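PDB 4AY7: Methylcobalamin\: coenzyme M methyltransferase from Methanosarcina mazei, which transfers the methyl group of a methylated corrinoid to coenzyme M in methanogenesis, in a zinc-dependent reaction. Local coordinates for residues A[153-165]-A[184-196]. Residues are numbered along the deposited sequence; the frame is centred on the assembly and turned at random. Where two conformers were deposited one is given.
Sequences GMEGPVTVASDLV and ALDIATEASIIYA
Within the beta-alpha-beta crossover from strand 150-155 to strand 206-210 of this TIM barrel, strand 153-155 and helix 157-165 pack on outer helix segment 184-196, whose axis runs nearly antiparallel to the strand (168°) and crosses that of helix 157-165, passing within 8.0 Å at closest approach. The close helix approach turns on A188: its CB lies 3.3 Å from P157 O and also meets A161 N and V160 CG1. Small residues allow this, A188 CB and A161 CB meeting at 3.6 Å at the closest CA pair between the helices. The larger L185 brings CD2 in beside A161 CB. Next to A188, P157 CB rests on T189 OG1 (3.4 Å), and one turn beyond A188, S192 OG faces P157 CA and V160 CG2. Neither hydroxyl bonds across the interface; each returns to its own helix, T189 OG1 to L185 O (2.8 Å) and S192 OG to A188 O (3.0 Å). At the strand, M154 makes a Met-aromatic contact, an oblique approach with SD 4.9 Å from the Y195 ring centroid and 48° off its normal. A bend at chi3 (-80°) brings CE to S192 O, while SD meets A196 CB. A water in the Y195 ring plane bridges Y195 OH (2.7 Å) and G153 O.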
loop_
_atom_site.group_PDB
_atom_site.type_symbol
_atom_site.label_atom_id
_atom_site.label_comp_id
_atom_site.label_asym_id
_atom_site.label_seq_id
_atom_site.Cartn_x
_atom_site.Cartn_y
_atom_site.Cartn_z
ATOM N N GLY A 153 4.104 -2.102 3.493
ATOM C CA GLY A 153 3.697 -1.810 2.140
ATOM C C GLY A 153 4.567 -2.458 1.120
ATOM O O GLY A 153 5.804 -2.621 1.339
ATOM N N MET A 154 3.972 -2.831 -0.008
ATOM C CA MET A 154 4.736 -3.392 -1.107
ATOM C C MET A 154 3.929 -3.323 -2.382
ATOM O O MET A 154 2.710 -3.233 -2.362
ATOM C CB MET A 154 5.137 -4.827 -0.811
ATOM C CG MET A 154 3.944 -5.681 -0.460
ATOM S SD MET A 154 4.262 -7.427 -0.072
ATOM C CE MET A 154 4.424 -8.090 -1.723
ATOM N N GLU A 155 4.624 -3.395 -3.477
ATOM C CA GLU A 155 4.059 -3.580 -4.816
ATOM C C GLU A 155 3.407 -4.952 -4.886
ATOM O O GLU A 155 3.851 -5.908 -4.288
ATOM C CB GLU A 155 5.160 -3.380 -5.918
ATOM C CG GLU A 155 6.316 -4.323 -5.850
ATOM C CD GLU A 155 7.467 -3.812 -4.953
ATOM O OE1 GLU A 155 7.226 -3.156 -3.901
ATOM O OE2 GLU A 155 8.625 -4.130 -5.263
ATOM N N GLY A 156 2.231 -4.999 -5.500
ATOM C CA GLY A 156 1.420 -6.214 -5.528
ATOM C C GLY A 156 1.815 -7.083 -6.725
ATOM O O GLY A 156 2.598 -6.637 -7.609
ATOM N N PRO A 157 1.268 -8.292 -6.803
ATOM C CA PRO A 157 1.794 -9.223 -7.788
ATOM C C PRO A 157 1.580 -8.814 -9.227
ATOM O O PRO A 157 2.415 -9.152 -10.085
ATOM C CB PRO A 157 1.109 -10.530 -7.482
ATOM C CG PRO A 157 0.027 -10.259 -6.511
ATOM C CD PRO A 157 0.296 -8.920 -5.882
ATOM N N VAL A 158 0.548 -8.050 -9.529
ATOM C CA VAL A 158 0.354 -7.672 -10.912
ATOM C C VAL A 158 1.511 -6.726 -11.310
ATOM O O VAL A 158 2.148 -6.856 -12.355
ATOM C CB VAL A 158 -1.007 -7.073 -11.171
ATOM C CG1 VAL A 158 -1.205 -6.688 -12.638
ATOM C CG2 VAL A 158 -2.078 -8.071 -10.702
ATOM N N THR A 159 1.756 -5.726 -10.467
ATOM C CA THR A 159 2.813 -4.765 -10.724
ATOM C C THR A 159 4.200 -5.419 -10.727
ATOM O O THR A 159 5.031 -5.058 -11.558
ATOM C CB THR A 159 2.631 -3.627 -9.708
ATOM O OG1 THR A 159 1.363 -3.012 -9.998
ATOM C CG2 THR A 159 3.748 -2.525 -9.785
ATOM N N VAL A 160 4.415 -6.422 -9.859
ATOM C CA VAL A 160 5.677 -7.158 -9.840
ATOM C C VAL A 160 5.845 -7.923 -11.142
ATOM O O VAL A 160 6.928 -7.871 -11.719
ATOM C CB VAL A 160 5.763 -8.189 -8.673
ATOM C CG1 VAL A 160 6.940 -9.115 -8.873
ATOM C CG2 VAL A 160 5.810 -7.460 -7.332
ATOM N N ALA A 161 4.787 -8.550 -11.658
ATOM C CA ALA A 161 4.912 -9.294 -12.896
ATOM C C ALA A 161 5.259 -8.342 -14.037
ATOM O O ALA A 161 6.116 -8.624 -14.866
ATOM C CB ALA A 161 3.618 -10.009 -13.230
ATOM N N SER A 162 4.564 -7.218 -14.067
ATOM C CA SER A 162 4.750 -6.189 -15.080
ATOM C C SER A 162 6.161 -5.624 -15.066
ATOM O O SER A 162 6.775 -5.388 -16.145
ATOM C CB SER A 162 3.760 -5.061 -14.830
ATOM O OG SER A 162 3.845 -4.130 -15.875
ATOM N N ASP A 163 6.700 -5.439 -13.863
ATOM C CA ASP A 163 8.127 -4.996 -13.745
ATOM C C ASP A 163 9.157 -6.080 -14.113
ATOM O O ASP A 163 10.268 -5.706 -14.627
ATOM C CB ASP A 163 8.434 -4.421 -12.364
ATOM C CG ASP A 163 7.738 -3.069 -12.112
ATOM O OD1 ASP A 163 7.471 -2.269 -13.055
ATOM O OD2 ASP A 163 7.578 -2.752 -10.935
ATOM N N LEU A 164 8.790 -7.380 -14.021
ATOM C CA LEU A 164 9.742 -8.417 -14.400
ATOM C C LEU A 164 9.944 -8.348 -15.901
ATOM O O LEU A 164 11.040 -8.615 -16.402
ATOM C CB LEU A 164 9.228 -9.801 -14.054
ATOM C CG LEU A 164 9.217 -10.100 -12.581
ATOM C CD1 LEU A 164 8.617 -11.483 -12.321
ATOM C CD2 LEU A 164 10.561 -9.928 -11.927
ATOM N N VAL A 165 8.869 -8.042 -16.642
ATOM C CA VAL A 165 8.865 -8.190 -18.093
ATOM C C VAL A 165 8.731 -6.883 -18.886
ATOM O O VAL A 165 8.848 -6.882 -20.116
ATOM C CB VAL A 165 7.782 -9.225 -18.543
ATOM C CG1 VAL A 165 7.937 -10.514 -17.717
ATOM C CG2 VAL A 165 6.387 -8.689 -18.376
ATOM N N ALA A 184 4.525 -15.285 -15.782
ATOM C CA ALA A 184 5.032 -14.126 -15.016
ATOM C C ALA A 184 4.238 -13.807 -13.755
ATOM O O ALA A 184 4.798 -13.524 -12.668
ATOM C CB ALA A 184 5.099 -12.900 -15.928
ATOM N N LEU A 185 2.916 -13.803 -13.903
ATOM C CA LEU A 185 2.013 -13.621 -12.786
ATOM C C LEU A 185 2.255 -14.664 -11.730
ATOM O O LEU A 185 2.368 -14.323 -10.577
ATOM C CB LEU A 185 0.575 -13.684 -13.276
ATOM C CG LEU A 185 0.176 -12.443 -14.088
ATOM C CD1 LEU A 185 -1.163 -12.661 -14.803
ATOM C CD2 LEU A 185 0.045 -11.253 -13.148
ATOM N N ASP A 186 2.487 -15.917 -12.107
ATOM C CA ASP A 186 2.752 -16.936 -11.125
ATOM C C ASP A 186 4.051 -16.761 -10.379
ATOM O O ASP A 186 4.090 -16.934 -9.157
ATOM C CB ASP A 186 2.661 -18.364 -11.761
ATOM C CG ASP A 186 1.172 -18.751 -12.125
ATOM O OD1 ASP A 186 0.224 -18.045 -11.675
ATOM O OD2 ASP A 186 0.988 -19.712 -12.899
ATOM N N ILE A 187 5.137 -16.427 -11.080
ATOM C CA ILE A 187 6.404 -16.156 -10.410
ATOM C C ILE A 187 6.263 -14.919 -9.512
ATOM O O ILE A 187 6.715 -14.949 -8.346
ATOM C CB ILE A 187 7.535 -15.884 -11.414
ATOM C CG1 ILE A 187 7.795 -17.144 -12.282
ATOM C CG2 ILE A 187 8.796 -15.457 -10.700
ATOM C CD1 ILE A 187 8.434 -16.864 -13.626
ATOM N N ALA A 188 5.661 -13.827 -10.053
ATOM C CA ALA A 188 5.424 -12.606 -9.266
ATOM C C ALA A 188 4.617 -12.913 -8.008
ATOM O O ALA A 188 4.982 -12.394 -6.959
ATOM C CB ALA A 188 4.697 -11.512 -10.096
ATOM N N THR A 189 3.586 -13.799 -8.074
ATOM C CA THR A 189 2.733 -14.043 -6.908
ATOM C C THR A 189 3.503 -14.811 -5.846
ATOM O O THR A 189 3.416 -14.471 -4.660
ATOM C CB THR A 189 1.415 -14.723 -7.312
ATOM O OG1 THR A 189 0.802 -13.867 -8.267
ATOM C CG2 THR A 189 0.434 -14.990 -6.146
ATOM N N GLU A 190 4.312 -15.766 -6.296
ATOM C CA GLU A 190 5.094 -16.559 -5.409
ATOM C C GLU A 190 6.073 -15.658 -4.631
ATOM O O GLU A 190 6.249 -15.797 -3.439
ATOM C CB GLU A 190 5.849 -17.610 -6.232
ATOM C CG GLU A 190 6.820 -18.496 -5.487
ATOM C CD GLU A 190 7.511 -19.520 -6.434
ATOM O OE1 GLU A 190 6.808 -20.090 -7.339
ATOM O OE2 GLU A 190 8.760 -19.765 -6.275
ATOM N N ALA A 191 6.785 -14.825 -5.363
ATOM C CA ALA A 191 7.781 -13.919 -4.751
ATOM C C ALA A 191 7.050 -12.999 -3.777
ATOM O O ALA A 191 7.545 -12.698 -2.694
ATOM C CB ALA A 191 8.544 -13.075 -5.829
ATOM N N SER A 192 5.896 -12.513 -4.178
ATOM C CA SER A 192 5.108 -11.555 -3.343
ATOM C C SER A 192 4.738 -12.166 -1.998
ATOM O O SER A 192 4.876 -11.538 -0.958
ATOM C CB SER A 192 3.850 -11.086 -4.125
ATOM O OG SER A 192 4.277 -10.148 -5.137
ATOM N N ILE A 193 4.321 -13.421 -2.018
ATOM C CA ILE A 193 3.853 -14.077 -0.799
ATOM C C ILE A 193 5.055 -14.277 0.128
ATOM O O ILE A 193 4.983 -14.027 1.365
ATOM C CB ILE A 193 3.216 -15.428 -1.164
ATOM C CG1 ILE A 193 1.912 -15.158 -1.845
ATOM C CG2 ILE A 193 3.136 -16.322 0.048
ATOM C CD1 ILE A 193 1.353 -16.373 -2.524
ATOM N N ILE A 194 6.167 -14.699 -0.459
ATOM C CA ILE A 194 7.402 -14.920 0.320
ATOM C C ILE A 194 7.814 -13.632 1.066
ATOM O O ILE A 194 8.163 -13.663 2.245
ATOM C CB ILE A 194 8.562 -15.434 -0.533
ATOM C CG1 ILE A 194 8.291 -16.884 -1.021
ATOM C CG2 ILE A 194 9.902 -15.336 0.250
ATOM C CD1 ILE A 194 9.109 -17.379 -2.208
ATOM N N TYR A 195 7.857 -12.531 0.349
ATOM C CA TYR A 195 8.286 -11.228 0.946
ATOM C C TYR A 195 7.278 -10.748 1.971
ATOM O O TYR A 195 7.634 -10.355 3.087
ATOM C CB TYR A 195 8.417 -10.205 -0.161
ATOM C CG TYR A 195 8.782 -8.784 0.284
ATOM C CD1 TYR A 195 9.669 -8.553 1.329
ATOM C CD2 TYR A 195 8.244 -7.689 -0.359
ATOM C CE1 TYR A 195 10.010 -7.262 1.732
ATOM C CE2 TYR A 195 8.618 -6.367 -0.025
ATOM C CZ TYR A 195 9.492 -6.168 1.048
ATOM O OH TYR A 195 9.828 -4.910 1.452
ATOM N N ALA A 196 6.001 -10.816 1.617
ATOM C CA ALA A 196 4.922 -10.417 2.556
ATOM C C ALA A 196 5.018 -11.185 3.898
ATOM O O ALA A 196 5.026 -10.581 4.951
ATOM C CB ALA A 196 3.547 -10.636 1.900
HETATM O O HOH W 1 8.279 -3.056 0.154
#